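Long-range contacts in 2-c-methyl-d-erythritol 2,4-cyclodiphosphate synthase (Plasmodium falciparum, PDB 4C81), which catalyses the cyclisation of 4-diphosphocytidyl-2-C-methyl-D-erythritol 2-phosphate to 2-C-methyl-D-erythritol 2,4-cyclodiphosphate with release of CMP, a step in isoprenoid precursor synthesis: residues D63-S68 against I171-N176; D120-A125 against S153-T158; A125-I130 against G166-I171. The protein carries 1 engineered substitution. All coordinates share one frame; numbering follows the deposited sequence.

Contact 1 of 3, residues D63-S68 against I171-N176; sequences DIIYHS and IECFAN. With ZN (zinc ion), chain B; ZN (zinc ion), chain C.
Ile64 and Cys173 bring helix 64-68 onto strand 171-176, the two axes running in roughly the same direction at 35° and approaching to 7.7 Å. The start of helix 64-77 thereby packs on the face of the mixed sheet that Ile171, Cys173 and Ala175 of strand 170-181 present. Ile64 does most of the reaching: its CD1 lies over the strand backbone, 3.5 Å from Glu172 C, and also meets Ile171 CD1 at 3.7 Å, where the two isoleucine side chains cross obliquely. With SG anti to the backbone N (chi1 -171°), Cys173 places its sulphur 3.1 Å from Ser68 OG, and Ala175 CB sits at 3.4 Å from that same hydroxyl oxygen. Asp63 is the N-cap of the helix: its OD1 accepts from Tyr66 N at 3.0 Å. His67, on another side of the helix, binds zinc through ND1 at 2.1 Å, with a water, Asp15 and His17 as the other ligands. Glu172 OE1 binds a second zinc, shared with His159 of the third subunit, and is hydrogen-bonded to Tyr14 OH. The chemistry implies a buried seam of carbons, one sulphur and one serine hydroxyl, with both metal ligands pointing out of it.

Contact 2 of 3, residues D120-A125 against S153-T158; sequences DINVIA and SVKGKT. With CDP (cytidine-5'-diphosphate), chain D.
Lys155 curls back toward Asp120 and Asn122 on the neighbouring strand, tying together the two parallel strands of a beta-alpha-beta unit whose connecting helix is 130-145. Its side chain lies beside that of Asn122, pointing the same way, but crosses that of Asp120 at about a right angle. The bend at chi4 (-66°) turns NZ into a polar cluster. There Lys155 NZ forms a salt bridge with Asp120 OD1 at 2.7 Å, met on the syn side and 23° out of the carboxylate plane, and a weak bond with Asp120 OD2 at 3.0 Å. Asn122 OD1 accepts from Lys155 NZ at 2.9 Å, the donor tilted 32° from the amide carbonyl plane. Gln12 O of the second subunit is a further acceptor for NZ and also takes Asn122 ND2, so this buried ammonium group is gripped from two chains. Ser153 OG completes the cluster, 2.8 Å from Asp120 OD1. On the other face Ile121 and Val154 touch through their CG2 methyls at 4.2 Å, against helix 130-145. Backbone bonds such as Val123 N to Lys155 O (2.8 Å) hold the strands in register up to the nucleotide. Ala125 O there accepts from cytosine N4 of CDP at 2.9 Å, while Thr158 grips the alpha-phosphate, OG1 donating to O2A at 2.6 Å alongside its own backbone N.

Contact 3 of 3, residues A125-I130 against G166-I171; sequences AQVPKI and GEKKAI. With CDP (cytidine-5'-diphosphate), chain D.
Ala125 and Ile171 supply the apolar part of the contact, Ala125 CB pressing on Ile171 CG2 at 3.4 Å, tighter than usual for two carbons. Ile171 CG2 also lies 3.8 Å from Val127 O, two residues further along the loop. Alkyl packing continues outward where Gln126 CB lies against Lys168 CG at 3.9 Å. Gln126 folds at chi2 (-63°), bringing CD close to Gly166, while its CG is in van der Waals contact with Gly166 O at 3.3 Å; OE1 is held by the backbone N atoms of His159 and Lys161. No direct hydrogen bond joins the segments, and the polar link is a bridging water: it accepts from Gln126 N at 3.2 Å and donates to Ala170 O at 2.8 Å. Ligand binding follows along the loop, past the cis peptide before Pro128, to Ile130 N, which donates to CDP N3 at 3.1 Å. Lys168, with positive phi, is the C-prime residue of the Schellman motif that ends helix 163-166. The contact thus sets the loop from strand 114-124 to helix 130-145 against the turn between helix 163-166 and strand 170-181, with Val21 of strand 9-21 touching both Val127 and Lys168.

Strand 170-181 connects the three contacts. It carries the helix of contact 1 and pairs with strand 114-124 of contact 2, where Glu172 O and Ile124 N are 2.8 Å apart, a probable hydrogen bond; the centres of contacts 1 and 2 lie about 9 Å apart. Contact 3 shares Ile171 with contact 1 and Ala125 with contact 2, its centre about 13 Å and 11 Å from theirs. Contacts 2 and 3 line one CDP pocket together. Asp81 of the second subunit binds that CDP, and Asp15 of the same subunit pairs with Lys157. His67 of contact 1 instead serves a zinc at a different site, so one chain probably contributes to two separate active sites, as expected of interface sites in this family.

Contact 1 of 3, residues D63-S68 against I171-N176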
loop_
_atom_site.group_PDB
_atom_site.type_symbol
_atom_site.label_atom_id
_atom_site.label_comp_id
_atom_site.label_asym_id
_atom_site.label_seq_id
_atom_site.Cartn_x
_atom_site.Cartn_y
_atom_site.Cartn_z
ATOM N N ASP A 63 -13.023 3.416 -13.664
ATOM C CA ASP A 63 -12.869 2.081 -13.087
ATOM C C ASP A 63 -11.553 1.961 -12.314
ATOM O O ASP A 63 -10.542 1.494 -12.844
ATOM C CB ASP A 63 -12.967 1.008 -14.181
ATOM C CG ASP A 63 -13.179 -0.392 -13.620
ATOM O OD1 ASP A 63 -12.664 -0.698 -12.522
ATOM O OD2 ASP A 63 -13.862 -1.201 -14.282
ATOM N N ILE A 64 -11.584 2.383 -11.053
ATOM C CA ILE A 64 -10.388 2.379 -10.203
ATOM C C ILE A 64 -9.743 0.996 -10.079
ATOM O O ILE A 64 -8.526 0.893 -9.919
ATOM C CB ILE A 64 -10.662 2.963 -8.779
ATOM C CG1 ILE A 64 -11.835 2.247 -8.098
ATOM C CG2 ILE A 64 -10.903 4.476 -8.853
ATOM C CD1 ILE A 64 -12.048 2.647 -6.646
ATOM N N ILE A 65 -10.549 -0.062 -10.148
ATOM C CA ILE A 65 -10.024 -1.423 -10.022
ATOM C C ILE A 65 -9.193 -1.800 -11.252
ATOM O O ILE A 65 -8.023 -2.183 -11.132
ATOM C CB ILE A 65 -11.152 -2.453 -9.779
ATOM C CG1 ILE A 65 -11.798 -2.217 -8.408
ATOM C CG2 ILE A 65 -10.621 -3.868 -9.863
ATOM C CD1 ILE A 65 -12.918 -3.191 -8.085
ATOM N N TYR A 66 -9.789 -1.689 -12.435
ATOM C CA TYR A 66 -9.057 -1.999 -13.665
ATOM C C TYR A 66 -7.822 -1.121 -13.847
ATOM O O TYR A 66 -6.761 -1.619 -14.233
ATOM C CB TYR A 66 -9.964 -1.887 -14.901
ATOM C CG TYR A 66 -10.873 -3.081 -15.179
ATOM C CD1 TYR A 66 -10.786 -4.267 -14.444
ATOM C CD2 TYR A 66 -11.794 -3.032 -16.222
ATOM C CE1 TYR A 66 -11.609 -5.350 -14.721
ATOM C CE2 TYR A 66 -12.618 -4.115 -16.507
ATOM C CZ TYR A 66 -12.521 -5.265 -15.753
ATOM O OH TYR A 66 -13.334 -6.336 -16.036
ATOM N N HIS A 67 -7.955 0.174 -13.565
ATOM C CA HIS A 67 -6.843 1.106 -13.734
ATOM C C HIS A 67 -5.707 0.794 -12.757
ATOM O O HIS A 67 -4.538 0.755 -13.153
ATOM C CB HIS A 67 -7.296 2.561 -13.577
ATOM C CG HIS A 67 -8.369 2.971 -14.538
ATOM N ND1 HIS A 67 -9.038 4.172 -14.440
ATOM C CD2 HIS A 67 -8.906 2.326 -15.601
ATOM C CE1 HIS A 67 -9.936 4.253 -15.405
ATOM N NE2 HIS A 67 -9.875 3.147 -16.125
ATOM N N SER A 68 -6.041 0.557 -11.489
ATOM C CA SER A 68 -5.011 0.244 -10.494
ATOM C C SER A 68 -4.336 -1.102 -10.781
ATOM O O SER A 68 -3.135 -1.243 -10.574
ATOM C CB SER A 68 -5.581 0.264 -9.074
ATOM O OG SER A 68 -6.471 -0.807 -8.858
ATOM N N ILE A 171 -13.710 7.633 -4.577
ATOM C CA ILE A 171 -13.395 6.248 -4.212
ATOM C C ILE A 171 -11.968 5.943 -4.661
ATOM O O ILE A 171 -11.482 6.521 -5.637
ATOM C CB ILE A 171 -14.374 5.234 -4.848
ATOM C CG1 ILE A 171 -14.449 5.403 -6.373
ATOM C CG2 ILE A 171 -15.769 5.388 -4.230
ATOM C CD1 ILE A 171 -15.270 4.336 -7.071
ATOM N N GLU A 172 -11.293 5.047 -3.953
ATOM C CA GLU A 172 -9.911 4.727 -4.311
ATOM C C GLU A 172 -9.603 3.244 -4.195
ATOM O O GLU A 172 -10.342 2.477 -3.567
ATOM C CB GLU A 172 -8.903 5.599 -3.544
ATOM C CG GLU A 172 -8.783 5.380 -2.049
ATOM C CD GLU A 172 -7.783 6.348 -1.400
ATOM O OE1 GLU A 172 -7.545 7.440 -1.965
ATOM O OE2 GLU A 172 -7.240 6.010 -0.326
ATOM N N CYS A 173 -8.530 2.842 -4.868
ATOM C CA CYS A 173 -8.152 1.436 -4.967
ATOM C C CYS A 173 -6.640 1.302 -4.862
ATOM O O CYS A 173 -5.904 2.088 -5.463
ATOM C CB CYS A 173 -8.622 0.845 -6.307
ATOM S SG CYS A 173 -8.435 -0.950 -6.413
ATOM N N PHE A 174 -6.197 0.313 -4.086
ATOM C CA PHE A 174 -4.817 -0.155 -4.086
ATOM C C PHE A 174 -4.801 -1.583 -4.600
ATOM O O PHE A 174 -5.464 -2.446 -4.043
ATOM C CB PHE A 174 -4.227 -0.128 -2.675
ATOM C CG PHE A 174 -3.981 1.248 -2.152
ATOM C CD1 PHE A 174 -5.013 1.980 -1.587
ATOM C CD2 PHE A 174 -2.720 1.821 -2.232
ATOM C CE1 PHE A 174 -4.793 3.266 -1.101
ATOM C CE2 PHE A 174 -2.493 3.102 -1.744
ATOM C CZ PHE A 174 -3.530 3.824 -1.184
ATOM N N ALA A 175 -4.051 -1.828 -5.667
ATOM C CA ALA A 175 -3.917 -3.166 -6.227
ATOM C C ALA A 175 -2.482 -3.628 -6.014
ATOM O O ALA A 175 -1.554 -2.922 -6.375
ATOM C CB ALA A 175 -4.255 -3.156 -7.710
ATOM N N ASN A 176 -2.319 -4.810 -5.423
ATOM C CA ASN A 176 -1.011 -5.368 -5.116
ATOM C C ASN A 176 -0.849 -6.686 -5.842
ATOM O O ASN A 176 -1.723 -7.549 -5.768
ATOM C CB ASN A 176 -0.873 -5.598 -3.615
ATOM C CG ASN A 176 -1.133 -4.348 -2.817
ATOM O OD1 ASN A 176 -0.207 -3.606 -2.497
ATOM N ND2 ASN A 176 -2.403 -4.088 -2.515
HETATM ZN ZN ZN B . -8.521 5.723 -13.187
HETATM ZN ZN ZN C . -6.819 9.436 -0.960
HETATM O O HOH W 1 -6.940 6.306 -13.879
#

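Contact 2 of 3, residues D120-A125 against S153-T158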
loop_
_atom_site.group_PDB
_atom_site.type_symbol
_atom_site.label_atom_id
_atom_site.label_comp_id
_atom_site.label_asym_id
_atom_site.label_seq_id
_atom_site.Cartn_x
_atom_site.Cartn_y
_atom_site.Cartn_z
ATOM N N ASP A 120 -4.076 -8.843 -5.013
ATOM C CA ASP A 120 -4.924 -8.510 -3.867
ATOM C C ASP A 120 -5.301 -7.041 -3.998
ATOM O O ASP A 120 -4.433 -6.177 -4.086
ATOM C CB ASP A 120 -4.202 -8.760 -2.535
ATOM C CG ASP A 120 -5.134 -8.656 -1.324
ATOM O OD1 ASP A 120 -6.374 -8.643 -1.500
ATOM O OD2 ASP A 120 -4.628 -8.597 -0.184
ATOM N N ILE A 121 -6.604 -6.781 -4.010
ATOM C CA ILE A 121 -7.146 -5.480 -4.353
ATOM C C ILE A 121 -7.954 -4.953 -3.172
ATOM O O ILE A 121 -8.820 -5.654 -2.643
ATOM C CB ILE A 121 -8.045 -5.573 -5.603
ATOM C CG1 ILE A 121 -7.252 -6.125 -6.798
ATOM C CG2 ILE A 121 -8.614 -4.213 -5.942
ATOM C CD1 ILE A 121 -8.115 -6.700 -7.890
ATOM N N ASN A 122 -7.636 -3.728 -2.756
ATOM C CA ASN A 122 -8.310 -3.043 -1.658
ATOM C C ASN A 122 -9.015 -1.799 -2.167
ATOM O O ASN A 122 -8.366 -0.837 -2.573
ATOM C CB ASN A 122 -7.291 -2.627 -0.603
ATOM C CG ASN A 122 -6.774 -3.795 0.193
ATOM O OD1 ASN A 122 -7.553 -4.576 0.727
ATOM N ND2 ASN A 122 -5.456 -3.915 0.288
ATOM N N VAL A 123 -10.344 -1.825 -2.145
ATOM C CA VAL A 123 -11.150 -0.662 -2.498
ATOM C C VAL A 123 -11.544 0.065 -1.220
ATOM O O VAL A 123 -12.019 -0.557 -0.278
ATOM C CB VAL A 123 -12.415 -1.070 -3.277
ATOM C CG1 VAL A 123 -13.290 0.149 -3.582
ATOM C CG2 VAL A 123 -12.035 -1.795 -4.565
ATOM N N ILE A 124 -11.321 1.375 -1.189
ATOM C CA ILE A 124 -11.722 2.205 -0.058
ATOM C C ILE A 124 -12.842 3.100 -0.557
ATOM O O ILE A 124 -12.631 3.963 -1.414
ATOM C CB ILE A 124 -10.563 3.041 0.513
ATOM C CG1 ILE A 124 -9.349 2.142 0.778
ATOM C CG2 ILE A 124 -11.012 3.730 1.803
ATOM C CD1 ILE A 124 -8.141 2.875 1.328
ATOM N N ALA A 125 -14.036 2.860 -0.028
ATOM C CA ALA A 125 -15.253 3.478 -0.531
ATOM C C ALA A 125 -16.403 3.248 0.449
ATOM O O ALA A 125 -16.529 2.166 1.018
ATOM C CB ALA A 125 -15.598 2.899 -1.901
ATOM N N SER A 153 -8.029 -11.596 -5.267
ATOM C CA SER A 153 -8.767 -11.147 -4.094
ATOM C C SER A 153 -9.207 -9.710 -4.322
ATOM O O SER A 153 -8.424 -8.887 -4.801
ATOM C CB SER A 153 -7.891 -11.213 -2.849
ATOM O OG SER A 153 -8.488 -10.522 -1.765
ATOM N N VAL A 154 -10.462 -9.421 -3.987
ATOM C CA VAL A 154 -10.968 -8.050 -3.968
ATOM C C VAL A 154 -11.777 -7.833 -2.687
ATOM O O VAL A 154 -12.649 -8.637 -2.347
ATOM C CB VAL A 154 -11.806 -7.715 -5.221
ATOM C CG1 VAL A 154 -13.046 -8.595 -5.311
ATOM C CG2 VAL A 154 -12.187 -6.237 -5.222
ATOM N N LYS A 155 -11.450 -6.753 -1.977
ATOM C CA LYS A 155 -12.041 -6.440 -0.678
ATOM C C LYS A 155 -12.365 -4.952 -0.638
ATOM O O LYS A 155 -11.649 -4.143 -1.238
ATOM C CB LYS A 155 -11.060 -6.770 0.459
ATOM C CG LYS A 155 -10.192 -8.008 0.229
ATOM C CD LYS A 155 -9.416 -8.421 1.483
ATOM C CE LYS A 155 -8.291 -7.459 1.829
ATOM N NZ LYS A 155 -7.197 -7.426 0.818
ATOM N N GLY A 156 -13.431 -4.601 0.082
ATOM C CA GLY A 156 -13.829 -3.214 0.276
ATOM C C GLY A 156 -13.837 -2.821 1.741
ATOM O O GLY A 156 -14.147 -3.640 2.605
ATOM N N LYS A 157 -13.473 -1.568 2.004
ATOM C CA LYS A 157 -13.511 -0.974 3.339
ATOM C C LYS A 157 -14.048 0.444 3.224
ATOM O O LYS A 157 -13.685 1.166 2.298
ATOM C CB LYS A 157 -12.105 -0.925 3.944
ATOM C CG LYS A 157 -11.495 -2.284 4.249
ATOM C CD LYS A 157 -12.092 -2.919 5.497
ATOM C CE LYS A 157 -11.605 -2.233 6.767
ATOM N NZ LYS A 157 -11.854 -3.056 7.979
ATOM N N THR A 158 -14.907 0.850 4.158
ATOM C CA THR A 158 -15.337 2.250 4.223
ATOM C C THR A 158 -14.214 3.111 4.794
ATOM O O THR A 158 -13.181 2.595 5.222
ATOM C CB THR A 158 -16.597 2.454 5.102
ATOM O OG1 THR A 158 -16.264 2.301 6.489
ATOM C CG2 THR A 158 -17.700 1.482 4.717
HETATM O O3B CDP D . -16.120 -1.047 10.622
HETATM P PB CDP D . -15.470 -2.310 9.840
HETATM O O1B CDP D . -13.968 -2.384 10.374
HETATM O O2B CDP D . -16.191 -3.582 10.104
HETATM O O3A CDP D . -15.335 -1.932 8.277
HETATM P PA CDP D . -16.496 -1.220 7.408
HETATM O O1A CDP D . -17.592 -0.716 8.263
HETATM O O2A CDP D . -15.823 -0.293 6.475
HETATM O "O5'" CDP D . -17.065 -2.442 6.532
HETATM C "C5'" CDP D . -17.251 -3.753 7.081
HETATM C "C4'" CDP D . -17.376 -4.783 5.957
HETATM O "O4'" CDP D . -18.336 -4.267 5.001
HETATM C "C3'" CDP D . -16.074 -4.906 5.169
HETATM O "O3'" CDP D . -15.205 -5.868 5.779
HETATM C "C2'" CDP D . -16.584 -5.411 3.825
HETATM O "O2'" CDP D . -16.814 -6.823 3.879
HETATM C "C1'" CDP D . -17.933 -4.690 3.663
HETATM N N1 CDP D . -17.758 -3.542 2.721
HETATM C C2 CDP D . -17.618 -3.803 1.346
HETATM O O2 CDP D . -17.636 -4.958 0.922
HETATM N N3 CDP D . -17.455 -2.739 0.458
HETATM C C4 CDP D . -17.423 -1.420 0.903
HETATM N N4 CDP D . -17.267 -0.442 0.014
HETATM C C5 CDP D . -17.566 -1.150 2.260
HETATM C C6 CDP D . -17.731 -2.199 3.164
#

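Contact 3 of 3, residues A125-I130 against G166-I171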
loop_
_atom_site.group_PDB
_atom_site.type_symbol
_atom_site.label_atom_id
_atom_site.label_comp_id
_atom_site.label_asym_id
_atom_site.label_seq_id
_atom_site.Cartn_x
_atom_site.Cartn_y
_atom_site.Cartn_z
ATOM N N ALA A 125 -14.036 2.860 -0.028
ATOM C CA ALA A 125 -15.253 3.478 -0.531
ATOM C C ALA A 125 -16.403 3.248 0.449
ATOM O O ALA A 125 -16.529 2.166 1.018
ATOM C CB ALA A 125 -15.598 2.899 -1.901
ATOM N N GLN A 126 -17.225 4.274 0.659
ATOM C CA GLN A 126 -18.446 4.116 1.453
ATOM C C GLN A 126 -19.421 3.228 0.686
ATOM O O GLN A 126 -19.978 2.281 1.239
ATOM C CB GLN A 126 -19.091 5.474 1.752
ATOM C CG GLN A 126 -18.261 6.405 2.627
ATOM C CD GLN A 126 -18.011 5.858 4.025
ATOM O OE1 GLN A 126 -16.891 5.925 4.540
ATOM N NE2 GLN A 126 -19.055 5.317 4.649
ATOM N N VAL A 127 -19.609 3.550 -0.592
ATOM C CA VAL A 127 -20.432 2.762 -1.509
ATOM C C VAL A 127 -19.737 2.695 -2.877
ATOM O O VAL A 127 -18.956 3.585 -3.218
ATOM C CB VAL A 127 -21.845 3.370 -1.662
ATOM C CG1 VAL A 127 -22.608 3.274 -0.346
ATOM C CG2 VAL A 127 -21.768 4.812 -2.133
ATOM N N PRO A 128 -20.006 1.637 -3.666
ATOM C CA PRO A 128 -20.909 0.531 -3.384
ATOM C C PRO A 128 -20.294 -0.550 -2.507
ATOM O O PRO A 128 -19.114 -0.474 -2.137
ATOM C CB PRO A 128 -21.200 -0.030 -4.779
ATOM C CG PRO A 128 -19.951 0.209 -5.530
ATOM C CD PRO A 128 -19.373 1.492 -4.990
ATOM N N LYS A 129 -21.114 -1.549 -2.192
ATOM C CA LYS A 129 -20.722 -2.678 -1.366
ATOM C C LYS A 129 -20.045 -3.734 -2.252
ATOM O O LYS A 129 -20.703 -4.476 -2.980
ATOM C CB LYS A 129 -21.964 -3.250 -0.656
ATOM C CG LYS A 129 -21.830 -3.425 0.851
ATOM C CD LYS A 129 -21.313 -4.794 1.222
ATOM C CE LYS A 129 -21.347 -5.014 2.727
ATOM N NZ LYS A 129 -22.736 -5.056 3.263
ATOM N N ILE A 130 -18.715 -3.744 -2.213
ATOM C CA ILE A 130 -17.873 -4.692 -2.952
ATOM C C ILE A 130 -18.237 -6.163 -2.717
ATOM O O ILE A 130 -18.198 -6.961 -3.651
ATOM C CB ILE A 130 -16.362 -4.483 -2.625
ATOM C CG1 ILE A 130 -15.888 -3.092 -3.065
ATOM C CG2 ILE A 130 -15.504 -5.545 -3.305
ATOM C CD1 ILE A 130 -16.045 -2.831 -4.548
ATOM N N GLY A 166 -14.910 9.338 2.864
ATOM C CA GLY A 166 -16.015 9.135 3.801
ATOM C C GLY A 166 -17.252 9.960 3.491
ATOM O O GLY A 166 -18.371 9.533 3.773
ATOM N N GLU A 167 -17.048 11.136 2.904
ATOM C CA GLU A 167 -18.149 12.005 2.488
ATOM C C GLU A 167 -18.619 11.711 1.053
ATOM O O GLU A 167 -19.367 12.498 0.471
ATOM C CB GLU A 167 -17.740 13.474 2.636
ATOM C CG GLU A 167 -17.512 13.895 4.086
ATOM C CD GLU A 167 -17.055 15.338 4.232
ATOM O OE1 GLU A 167 -17.043 16.077 3.226
ATOM O OE2 GLU A 167 -16.706 15.732 5.364
ATOM N N LYS A 168 -18.183 10.578 0.499
ATOM C CA LYS A 168 -18.621 10.091 -0.815
ATOM C C LYS A 168 -18.280 11.023 -1.983
ATOM O O LYS A 168 -18.996 11.061 -2.987
ATOM C CB LYS A 168 -20.124 9.762 -0.796
ATOM C CG LYS A 168 -20.516 8.755 0.278
ATOM C CD LYS A 168 -22.009 8.446 0.266
ATOM C CE LYS A 168 -22.826 9.585 0.859
ATOM N NZ LYS A 168 -24.267 9.233 0.983
ATOM N N LYS A 169 -17.177 11.752 -1.855
ATOM C CA LYS A 169 -16.693 12.629 -2.915
ATOM C C LYS A 169 -15.778 11.869 -3.874
ATOM O O LYS A 169 -15.575 12.297 -5.009
ATOM C CB LYS A 169 -15.950 13.833 -2.329
ATOM C CG LYS A 169 -16.832 14.765 -1.501
ATOM C CD LYS A 169 -16.031 15.899 -0.869
ATOM C CE LYS A 169 -15.632 16.953 -1.891
ATOM N NZ LYS A 169 -14.949 18.115 -1.257
ATOM N N ALA A 170 -15.226 10.747 -3.411
ATOM C CA ALA A 170 -14.319 9.944 -4.222
ATOM C C ALA A 170 -14.272 8.498 -3.738
ATOM O O ALA A 170 -14.738 8.183 -2.642
ATOM C CB ALA A 170 -12.919 10.552 -4.204
ATOM N N ILE A 171 -13.710 7.633 -4.577
ATOM C CA ILE A 171 -13.395 6.248 -4.212
ATOM C C ILE A 171 -11.968 5.943 -4.661
ATOM O O ILE A 171 -11.482 6.521 -5.637
ATOM C CB ILE A 171 -14.374 5.234 -4.848
ATOM C CG1 ILE A 171 -14.449 5.403 -6.373
ATOM C CG2 ILE A 171 -15.769 5.388 -4.230
ATOM C CD1 ILE A 171 -15.270 4.336 -7.071
HETATM O O3B CDP D . -16.120 -1.047 10.622
HETATM P PB CDP D . -15.470 -2.310 9.840
HETATM O O1B CDP D . -13.968 -2.384 10.374
HETATM O O2B CDP D . -16.191 -3.582 10.104
HETATM O O3A CDP D . -15.335 -1.932 8.277
HETATM P PA CDP D . -16.496 -1.220 7.408
HETATM O O1A CDP D . -17.592 -0.716 8.263
HETATM O O2A CDP D . -15.823 -0.293 6.475
HETATM O "O5'" CDP D . -17.065 -2.442 6.532
HETATM C "C5'" CDP D . -17.251 -3.753 7.081
HETATM C "C4'" CDP D . -17.376 -4.783 5.957
HETATM O "O4'" CDP D . -18.336 -4.267 5.001
HETATM C "C3'" CDP D . -16.074 -4.906 5.169
HETATM O "O3'" CDP D . -15.205 -5.868 5.779
HETATM C "C2'" CDP D . -16.584 -5.411 3.825
HETATM O "O2'" CDP D . -16.814 -6.823 3.879
HETATM C "C1'" CDP D . -17.933 -4.690 3.663
HETATM N N1 CDP D . -17.758 -3.542 2.721
HETATM C C2 CDP D . -17.618 -3.803 1.346
HETATM O O2 CDP D . -17.636 -4.958 0.922
HETATM N N3 CDP D . -17.455 -2.739 0.458
HETATM C C4 CDP D . -17.423 -1.420 0.903
HETATM N N4 CDP D . -17.267 -0.442 0.014
HETATM C C5 CDP D . -17.566 -1.150 2.260
HETATM C C6 CDP D . -17.731 -2.199 3.164
HETATM O O HOH W 2 -16.590 6.996 -0.917
#